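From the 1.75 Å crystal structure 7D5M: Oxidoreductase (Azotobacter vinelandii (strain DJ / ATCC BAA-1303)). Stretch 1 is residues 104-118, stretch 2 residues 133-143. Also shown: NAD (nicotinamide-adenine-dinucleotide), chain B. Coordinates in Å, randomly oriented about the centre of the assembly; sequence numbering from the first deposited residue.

Stretch 1 (104-118) ALEAGLHVVCEKPLC
Stretch 2 133-143: ANNRVVGVTYG

Two short strands, 110-113 and 138-140, run parallel, with their axes 14° apart and 4.5 Å at closest approach. Each is preceded by a helix that ends in a Schellman motif, at Gly108 (phi/psi 75/25) and Asn135 (57/45). In register, Val111 pairs with Val138, Val112 with Gly139 and Cys113 with Val140, at CA-CA distances of 4.7, 4.4 and 5.1 Å. Three backbone hydrogen bonds hold the ladder: Val111 N to Val137 O, 3.0 Å; Gly139 N to Val111 O, 2.8 Å; Cys113 N to Gly139 O, 2.8 Å.

Arg136 covers the most surface. Its CB points toward stretch 1, and chi1 to chi3 are m, m, p. Arg136 NH1 donates to Gly108 O at 3.0 Å. The guanidinium lies flat on the His110 ring, centres 3.9 Å apart and planes at 25°. His110 NE2 and Arg136 NH1 are 3.2 Å apart, but the angle is too poor for a hydrogen bond; the contact is a stack.

His110 (chi1 m, chi2 -75°) uses its ring edge differently. Its ND1 accepts from Val137 N at 3.0 Å, so ND1 carries no proton. The bond extends the backbone ladder by one side chain.

Thr141 (chi1 p) closes the other end. Thr141 OG1 donates to Glu114 OE1 at 2.6 Å. The Glu114 OE1 that takes this bond also accepts from Lys115 N at 2.9 Å, so the carboxylate is held by the backbone of the next residue. Thr141 CG2 packs on Val112 CG1 at 3.7 Å, on the face where Gly139 has no side chain.

The side chains of Val111, Cys113, Val138 and Val140 share the opposite face; all four have chi1 t. Leu105 CD2 meets Val138 CG2 at 3.9 Å, and Leu117 CD1 meets Val140 CG2 at 4.0 Å. The nicotinamide ring of NAD lies near the Thr141 end; Glu114 OE1 is 3.1 Å from NAD C2N.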

ATOM      1  N   ALA A 104      -7.118  43.605  15.946  1.00 11.94           N
ATOM      2  CA  ALA A 104      -6.286  43.775  14.732  1.00 12.34           C
ATOM      3  C   ALA A 104      -7.146  44.423  13.638  1.00 12.60           C
ATOM      4  O   ALA A 104      -6.692  45.395  13.005  1.00 12.06           O
ATOM      5  CB  ALA A 104      -5.696  42.456  14.278  1.00 12.56           C
ATOM      6  N   LEU A 105      -8.372  43.934  13.453  1.00 13.06           N
ATOM      7  CA  LEU A 105      -9.302  44.427  12.405  1.00 14.02           C
ATOM      8  C   LEU A 105      -9.652  45.894  12.679  1.00 14.36           C
ATOM      9  O   LEU A 105      -9.667  46.684  11.734  1.00 14.73           O
ATOM     10  CB  LEU A 105     -10.576  43.581  12.442  1.00 14.17           C
ATOM     11  CG  LEU A 105     -10.390  42.104  12.117  1.00 14.93           C
ATOM     12  CD1 LEU A 105     -11.725  41.382  12.033  1.00 14.90           C
ATOM     13  CD2 LEU A 105      -9.591  41.944  10.843  1.00 15.55           C
ATOM     14  N   GLU A 106      -9.969  46.213  13.932  1.00 16.55           N
ATOM     15  CA  GLU A 106     -10.332  47.597  14.347  1.00 17.51           C
ATOM     16  C   GLU A 106      -9.114  48.512  14.166  1.00 18.55           C
ATOM     17  O   GLU A 106      -9.333  49.708  13.880  1.00 20.29           O
ATOM     18  CB  GLU A 106     -10.892  47.584  15.767  1.00 18.35           C
ATOM     19  CG  GLU A 106     -12.339  47.138  15.801  1.00 19.72           C
ATOM     20  CD  GLU A 106     -12.914  46.811  17.168  1.00 20.51           C
ATOM     21  OE1 GLU A 106     -12.156  46.832  18.155  1.00 23.16           O
ATOM     22  OE2 GLU A 106     -14.124  46.523  17.229  1.00 22.03           O
ATOM     23  N   ALA A 107      -7.895  47.960  14.231  1.00 17.79           N
ATOM     24  CA  ALA A 107      -6.616  48.684  14.021  1.00 17.36           C
ATOM     25  C   ALA A 107      -6.266  48.762  12.528  1.00 15.92           C
ATOM     26  O   ALA A 107      -5.185  49.283  12.212  1.00 16.99           O
ATOM     27  CB  ALA A 107      -5.509  48.035  14.816  1.00 17.45           C
ATOM     28  N   GLY A 108      -7.147  48.303  11.636  1.00 15.54           N
ATOM     29  CA  GLY A 108      -6.971  48.404  10.175  1.00 14.68           C
ATOM     30  C   GLY A 108      -5.945  47.413   9.653  1.00 14.44           C
ATOM     31  O   GLY A 108      -5.387  47.658   8.571  1.00 14.40           O
ATOM     32  N   LEU A 109      -5.719  46.308  10.369  1.00 12.98           N
ATOM     33  CA  LEU A 109      -4.736  45.277   9.947  1.00 12.89           C
ATOM     34  C   LEU A 109      -5.465  44.109   9.275  1.00 13.29           C
ATOM     35  O   LEU A 109      -6.564  43.752   9.717  1.00 12.95           O
ATOM     36  CB  LEU A 109      -3.945  44.788  11.158  1.00 12.52           C
ATOM     37  CG  LEU A 109      -3.145  45.850  11.909  1.00 12.61           C
ATOM     38  CD1 LEU A 109      -2.504  45.245  13.148  1.00 12.86           C
ATOM     39  CD2 LEU A 109      -2.084  46.477  11.010  1.00 13.40           C
ATOM     40  N   HIS A 110      -4.846  43.523   8.246  1.00 13.02           N
ATOM     41  CA  HIS A 110      -5.233  42.194   7.721  1.00 12.85           C
ATOM     42  C   HIS A 110      -4.798  41.131   8.731  1.00 12.44           C
ATOM     43  O   HIS A 110      -3.837  41.364   9.491  1.00 11.98           O
ATOM     44  CB  HIS A 110      -4.627  41.936   6.341  1.00 13.09           C
ATOM     45  CG  HIS A 110      -4.937  42.998   5.351  1.00 13.14           C
ATOM     46  ND1 HIS A 110      -6.177  43.121   4.767  1.00 13.75           N
ATOM     47  CD2 HIS A 110      -4.165  43.978   4.842  1.00 13.76           C
ATOM     48  CE1 HIS A 110      -6.145  44.118   3.909  1.00 14.33           C
ATOM     49  NE2 HIS A 110      -4.923  44.675   3.954  1.00 13.91           N
ATOM     50  N   VAL A 111      -5.507  40.013   8.748  1.00 12.37           N
ATOM     51  CA  VAL A 111      -5.284  38.952   9.758  1.00 11.61           C
ATOM     52  C   VAL A 111      -5.199  37.604   9.053  1.00 11.70           C
ATOM     53  O   VAL A 111      -5.959  37.360   8.084  1.00 11.31           O
ATOM     54  CB  VAL A 111      -6.388  38.959  10.835  1.00 12.13           C
ATOM     55  CG1 VAL A 111      -6.146  37.876  11.880  1.00 12.44           C
ATOM     56  CG2 VAL A 111      -6.517  40.325  11.489  1.00 12.03           C
ATOM     57  N   VAL A 112      -4.291  36.763   9.540  1.00 11.27           N
ATOM     58  CA  VAL A 112      -4.374  35.292   9.355  1.00 11.30           C
ATOM     59  C   VAL A 112      -4.613  34.700  10.738  1.00 11.81           C
ATOM     60  O   VAL A 112      -3.737  34.839  11.617  1.00 11.02           O
ATOM     61  CB  VAL A 112      -3.123  34.702   8.695  1.00 11.10           C
ATOM     62  CG1 VAL A 112      -3.275  33.199   8.532  1.00 10.70           C
ATOM     63  CG2 VAL A 112      -2.836  35.369   7.357  1.00 11.55           C
ATOM     64  N   CYS A 113      -5.780  34.099  10.933  1.00 12.42           N
ATOM     65  CA  CYS A 113      -6.211  33.600  12.256  1.00 13.92           C
ATOM     66  C   CYS A 113      -6.158  32.078  12.250  1.00 14.74           C
ATOM     67  O   CYS A 113      -6.668  31.447  11.312  1.00 14.50           O
ATOM     68  CB  CYS A 113      -7.599  34.091  12.636  1.00 14.18           C
ATOM     69  SG  CYS A 113      -8.030  33.677  14.353  1.00 15.61           S
ATOM     70  N   GLU A 114      -5.505  31.520  13.257  1.00 15.98           N
ATOM     71  CA  GLU A 114      -5.493  30.058  13.467  1.00 17.05           C
ATOM     72  C   GLU A 114      -6.919  29.574  13.709  1.00 18.08           C
ATOM     73  O   GLU A 114      -7.727  30.317  14.299  1.00 17.65           O
ATOM     74  CB  GLU A 114      -4.576  29.686  14.621  1.00 17.38           C
ATOM     75  CG  GLU A 114      -3.250  29.185  14.146  1.00 18.11           C
ATOM     76  CD  GLU A 114      -3.324  28.062  13.123  1.00 18.77           C
ATOM     77  OE1 GLU A 114      -4.450  27.622  12.761  1.00 20.41           O
ATOM     78  OE2 GLU A 114      -2.268  27.653  12.677  1.00 16.75           O
ATOM     79  N   LYS A 115      -7.231  28.377  13.219  1.00 18.65           N
ATOM     80  CA  LYS A 115      -8.551  27.755  13.474  1.00 20.93           C
ATOM     81  C   LYS A 115      -8.582  27.335  14.942  1.00 21.98           C
ATOM     82  O   LYS A 115      -7.553  26.954  15.489  1.00 21.16           O
ATOM     83  CB  LYS A 115      -8.789  26.599  12.502  1.00 21.94           C
ATOM     84  CG  LYS A 115      -7.734  25.505  12.541  1.00 24.22           C
ATOM     85  CD  LYS A 115      -8.280  24.145  12.184  1.00 27.56           C
ATOM     86  CE  LYS A 115      -8.624  23.291  13.388  1.00 27.22           C
ATOM     87  NZ  LYS A 115      -7.439  23.075  14.256  1.00 29.34           N
ATOM     88  N   PRO A 116      -9.721  27.482  15.659  1.00 25.04           N
ATOM     89  CA  PRO A 116     -10.931  28.081  15.113  1.00 24.89           C
ATOM     90  C   PRO A 116     -10.930  29.602  15.286  1.00 24.68           C
ATOM     91  O   PRO A 116     -10.229  30.124  16.130  1.00 24.77           O
ATOM     92  CB  PRO A 116     -12.009  27.430  15.984  1.00 26.25           C
ATOM     93  CG  PRO A 116     -11.365  27.379  17.351  1.00 26.22           C
ATOM     94  CD  PRO A 116      -9.893  27.131  17.079  1.00 26.37           C
ATOM     95  N   LEU A 117     -11.727  30.281  14.474  1.00 22.68           N
ATOM     96  CA  LEU A 117     -11.944  31.740  14.566  1.00 22.35           C
ATOM     97  C   LEU A 117     -12.233  32.117  16.023  1.00 20.59           C
ATOM     98  O   LEU A 117     -11.710  33.140  16.495  1.00 21.04           O
ATOM     99  CB  LEU A 117     -13.126  32.084  13.660  1.00 23.33           C
ATOM    100  CG  LEU A 117     -13.032  33.374  12.864  1.00 24.27           C
ATOM    101  CD1 LEU A 117     -11.673  33.533  12.190  1.00 23.94           C
ATOM    102  CD2 LEU A 117     -14.146  33.406  11.832  1.00 24.42           C
ATOM    103  N   CYS A 118     -13.078  31.333  16.696  1.00 18.82           N
ATOM    104  CA  CYS A 118     -13.604  31.649  18.047  1.00 18.02           C
ATOM    105  C   CYS A 118     -14.512  30.508  18.527  1.00 17.80           C
ATOM    106  O   CYS A 118     -14.679  29.524  17.770  1.00 16.44           O
ATOM    107  CB  CYS A 118     -14.361  32.968  18.016  1.00 18.19           C
ATOM    108  SG  CYS A 118     -15.586  33.026  16.685  1.00 18.64           S
ATOM    109  N   ALA A 133     -16.585  45.470   7.364  1.00 13.12           N
ATOM    110  CA  ALA A 133     -16.705  46.940   7.540  1.00 13.65           C
ATOM    111  C   ALA A 133     -15.332  47.598   7.350  1.00 13.73           C
ATOM    112  O   ALA A 133     -15.267  48.685   6.732  1.00 14.10           O
ATOM    113  CB  ALA A 133     -17.296  47.270   8.892  1.00 13.99           C
ATOM    114  N   ASN A 134     -14.258  46.966   7.834  1.00 13.62           N
ATOM    115  CA  ASN A 134     -12.886  47.537   7.810  1.00 13.54           C
ATOM    116  C   ASN A 134     -12.141  47.132   6.524  1.00 14.09           C
ATOM    117  O   ASN A 134     -10.971  47.478   6.397  1.00 14.76           O
ATOM    118  CB  ASN A 134     -12.137  47.144   9.084  1.00 13.56           C
ATOM    119  CG  ASN A 134     -12.660  47.903  10.287  1.00 14.21           C
ATOM    120  OD1 ASN A 134     -12.306  49.065  10.462  1.00 14.09           O
ATOM    121  ND2 ASN A 134     -13.531  47.282  11.074  1.00 13.64           N
ATOM    122  N   ASN A 135     -12.793  46.370   5.633  1.00 15.97           N
ATOM    123  CA  ASN A 135     -12.279  45.984   4.298  1.00 15.71           C
ATOM    124  C   ASN A 135     -10.947  45.254   4.494  1.00 15.09           C
ATOM    125  O   ASN A 135      -9.978  45.575   3.791  1.00 14.12           O
ATOM    126  CB  ASN A 135     -12.153  47.207   3.382  1.00 17.41           C
ATOM    127  CG  ASN A 135     -11.916  46.832   1.937  1.00 18.15           C
ATOM    128  OD1 ASN A 135     -12.329  45.764   1.497  1.00 21.50           O
ATOM    129  ND2 ASN A 135     -11.266  47.708   1.189  1.00 20.44           N
ATOM    130  N   ARG A 136     -10.892  44.338   5.462  1.00 14.75           N
ATOM    131  CA  ARG A 136      -9.669  43.567   5.777  1.00 14.60           C
ATOM    132  C   ARG A 136      -9.858  42.134   5.280  1.00 14.30           C
ATOM    133  O   ARG A 136     -10.987  41.621   5.311  1.00 14.06           O
ATOM    134  CB  ARG A 136      -9.364  43.576   7.282  1.00 15.17           C
ATOM    135  CG  ARG A 136      -9.204  44.956   7.907  1.00 15.92           C
ATOM    136  CD  ARG A 136      -8.034  45.777   7.386  1.00 16.44           C
ATOM    137  NE  ARG A 136      -8.277  46.366   6.072  1.00 17.09           N
ATOM    138  CZ  ARG A 136      -7.357  46.938   5.305  1.00 17.99           C
ATOM    139  NH1 ARG A 136      -6.112  47.054   5.737  1.00 18.59           N
ATOM    140  NH2 ARG A 136      -7.688  47.402   4.112  1.00 17.79           N
ATOM    141  N   VAL A 137      -8.768  41.542   4.814  1.00 13.89           N
ATOM    142  CA  VAL A 137      -8.655  40.084   4.527  1.00 13.23           C
ATOM    143  C   VAL A 137      -8.459  39.369   5.862  1.00 12.81           C
ATOM    144  O   VAL A 137      -7.635  39.833   6.662  1.00 12.20           O
ATOM    145  CB  VAL A 137      -7.485  39.810   3.573  1.00 13.70           C
ATOM    146  CG1 VAL A 137      -7.263  38.321   3.381  1.00 13.81           C
ATOM    147  CG2 VAL A 137      -7.686  40.510   2.238  1.00 14.17           C
ATOM    148  N   VAL A 138      -9.206  38.294   6.098  1.00 12.72           N
ATOM    149  CA  VAL A 138      -8.931  37.345   7.214  1.00 12.67           C
ATOM    150  C   VAL A 138      -8.696  35.971   6.588  1.00 13.22           C
ATOM    151  O   VAL A 138      -9.672  35.342   6.157  1.00 15.26           O
ATOM    152  CB  VAL A 138     -10.059  37.314   8.264  1.00 12.72           C
ATOM    153  CG1 VAL A 138      -9.786  36.270   9.340  1.00 12.27           C
ATOM    154  CG2 VAL A 138     -10.262  38.679   8.908  1.00 12.49           C
ATOM    155  N   GLY A 139      -7.439  35.532   6.519  1.00 12.86           N
ATOM    156  CA  GLY A 139      -7.126  34.139   6.156  1.00 12.26           C
ATOM    157  C   GLY A 139      -7.346  33.235   7.352  1.00 12.10           C
ATOM    158  O   GLY A 139      -7.160  33.708   8.488  1.00 11.12           O
ATOM    159  N   VAL A 140      -7.726  31.980   7.116  1.00 11.83           N
ATOM    160  CA  VAL A 140      -7.826  30.952   8.184  1.00 11.97           C
ATOM    161  C   VAL A 140      -6.982  29.752   7.746  1.00 12.14           C
ATOM    162  O   VAL A 140      -7.085  29.339   6.581  1.00 12.41           O
ATOM    163  CB  VAL A 140      -9.290  30.595   8.487  1.00 11.87           C
ATOM    164  CG1 VAL A 140      -9.404  29.538   9.563  1.00 12.25           C
ATOM    165  CG2 VAL A 140     -10.076  31.832   8.880  1.00 11.97           C
ATOM    166  N   THR A 141      -6.143  29.223   8.637  1.00 13.17           N
ATOM    167  CA  THR A 141      -5.090  28.241   8.247  1.00 13.74           C
ATOM    168  C   THR A 141      -5.681  26.829   8.216  1.00 12.96           C
ATOM    169  O   THR A 141      -5.172  25.933   8.929  1.00 12.39           O
ATOM    170  CB  THR A 141      -3.818  28.425   9.084  1.00 14.58           C
ATOM    171  OG1 THR A 141      -4.165  28.770  10.414  1.00 17.27           O
ATOM    172  CG2 THR A 141      -2.930  29.523   8.552  1.00 15.76           C
ATOM    173  N   TYR A 142      -6.658  26.612   7.332  1.00 12.63           N
ATOM    174  CA  TYR A 142      -7.063  25.262   6.869  1.00 12.28           C
ATOM    175  C   TYR A 142      -6.003  24.796   5.863  1.00 11.09           C
ATOM    176  O   TYR A 142      -6.246  24.787   4.647  1.00 10.85           O
ATOM    177  CB  TYR A 142      -8.468  25.297   6.274  1.00 12.94           C
ATOM    178  CG  TYR A 142      -9.575  25.464   7.281  1.00 13.23           C
ATOM    179  CD1 TYR A 142      -9.812  24.507   8.257  1.00 14.57           C
ATOM    180  CD2 TYR A 142     -10.422  26.560   7.231  1.00 13.61           C
ATOM    181  CE1 TYR A 142     -10.850  24.642   9.169  1.00 14.49           C
ATOM    182  CE2 TYR A 142     -11.464  26.708   8.130  1.00 14.47           C
ATOM    183  CZ  TYR A 142     -11.687  25.743   9.095  1.00 15.00           C
ATOM    184  OH  TYR A 142     -12.712  25.864   9.992  1.00 17.31           O
ATOM    185  N   GLY A 143      -4.820  24.487   6.384  1.00 10.62           N
ATOM    186  CA  GLY A 143      -3.564  24.391   5.629  1.00 10.26           C
ATOM    187  C   GLY A 143      -3.616  23.277   4.602  1.00 10.17           C
ATOM    188  O   GLY A 143      -2.984  23.425   3.556  1.00  9.94           O
TER
HETATM  189  PA  NAD B 500       0.832  25.960  21.753  1.00 22.31           P
HETATM  190  O1A NAD B 500       0.309  25.929  23.155  1.00 23.28           O
HETATM  191  O2A NAD B 500       1.798  24.921  21.278  1.00 20.27           O
HETATM  192  O5B NAD B 500       1.452  27.415  21.474  1.00 21.11           O
HETATM  193  C5B NAD B 500       0.876  28.635  22.037  1.00 19.22           C
HETATM  194  C4B NAD B 500       1.869  29.752  21.828  1.00 18.31           C
HETATM  195  O4B NAD B 500       1.225  31.039  22.018  1.00 17.49           O
HETATM  196  C3B NAD B 500       3.060  29.755  22.794  1.00 17.91           C
HETATM  197  O3B NAD B 500       4.212  30.256  22.130  1.00 16.96           O
HETATM  198  C2B NAD B 500       2.570  30.700  23.896  1.00 17.11           C
HETATM  199  O2B NAD B 500       3.592  31.270  24.681  1.00 16.39           O
HETATM  200  C1B NAD B 500       1.899  31.757  23.032  1.00 17.63           C
HETATM  201  N9A NAD B 500       0.910  32.577  23.716  1.00 18.69           N
HETATM  202  C8A NAD B 500      -0.095  32.129  24.533  1.00 18.17           C
HETATM  203  N7A NAD B 500      -0.883  33.086  24.954  1.00 18.83           N
HETATM  204  C5A NAD B 500      -0.381  34.234  24.362  1.00 19.06           C
HETATM  205  C6A NAD B 500      -0.799  35.579  24.411  1.00 19.67           C
HETATM  206  N6A NAD B 500      -1.871  35.998  25.087  1.00 19.35           N
HETATM  207  N1A NAD B 500      -0.083  36.478  23.691  1.00 19.96           N
HETATM  208  C2A NAD B 500       0.989  36.044  23.010  1.00 19.42           C
HETATM  209  N3A NAD B 500       1.466  34.804  22.880  1.00 18.79           N
HETATM  210  C4A NAD B 500       0.726  33.934  23.591  1.00 19.04           C
HETATM  211  O3  NAD B 500      -0.411  25.932  20.718  1.00 21.69           O
HETATM  212  PN  NAD B 500      -0.456  25.414  19.181  1.00 21.76           P
HETATM  213  O1N NAD B 500      -0.659  23.925  19.156  1.00 22.52           O
HETATM  214  O2N NAD B 500       0.716  25.993  18.446  1.00 18.56           O
HETATM  215  O5D NAD B 500      -1.816  26.078  18.654  1.00 22.26           O
HETATM  216  C5D NAD B 500      -2.002  27.495  18.622  1.00 20.09           C
HETATM  217  C4D NAD B 500      -3.195  27.742  17.740  1.00 20.46           C
HETATM  218  O4D NAD B 500      -2.945  27.145  16.442  1.00 20.51           O
HETATM  219  C3D NAD B 500      -4.495  27.103  18.244  1.00 19.21           C
HETATM  220  O3D NAD B 500      -5.591  27.939  17.918  1.00 19.76           O
HETATM  221  C2D NAD B 500      -4.548  25.774  17.482  1.00 20.29           C
HETATM  222  O2D NAD B 500      -5.866  25.273  17.320  1.00 18.49           O
HETATM  223  C1D NAD B 500      -3.965  26.203  16.134  1.00 21.01           C
HETATM  224  N1N NAD B 500      -3.355  25.095  15.338  1.00 20.98           N
HETATM  225  C2N NAD B 500      -3.733  24.930  14.022  1.00 21.59           C
HETATM  226  C3N NAD B 500      -3.224  23.876  13.262  1.00 20.09           C
HETATM  227  C7N NAD B 500      -3.564  23.857  11.787  1.00 19.40           C
HETATM  228  O7N NAD B 500      -4.037  24.876  11.271  1.00 17.44           O
HETATM  229  N7N NAD B 500      -3.303  22.745  11.107  1.00 15.95           N
HETATM  230  C4N NAD B 500      -2.424  22.915  13.889  1.00 21.56           C
HETATM  231  C5N NAD B 500      -2.064  23.088  15.225  1.00 20.98           C
HETATM  232  C6N NAD B 500      -2.419  24.253  15.870  1.00 21.30           C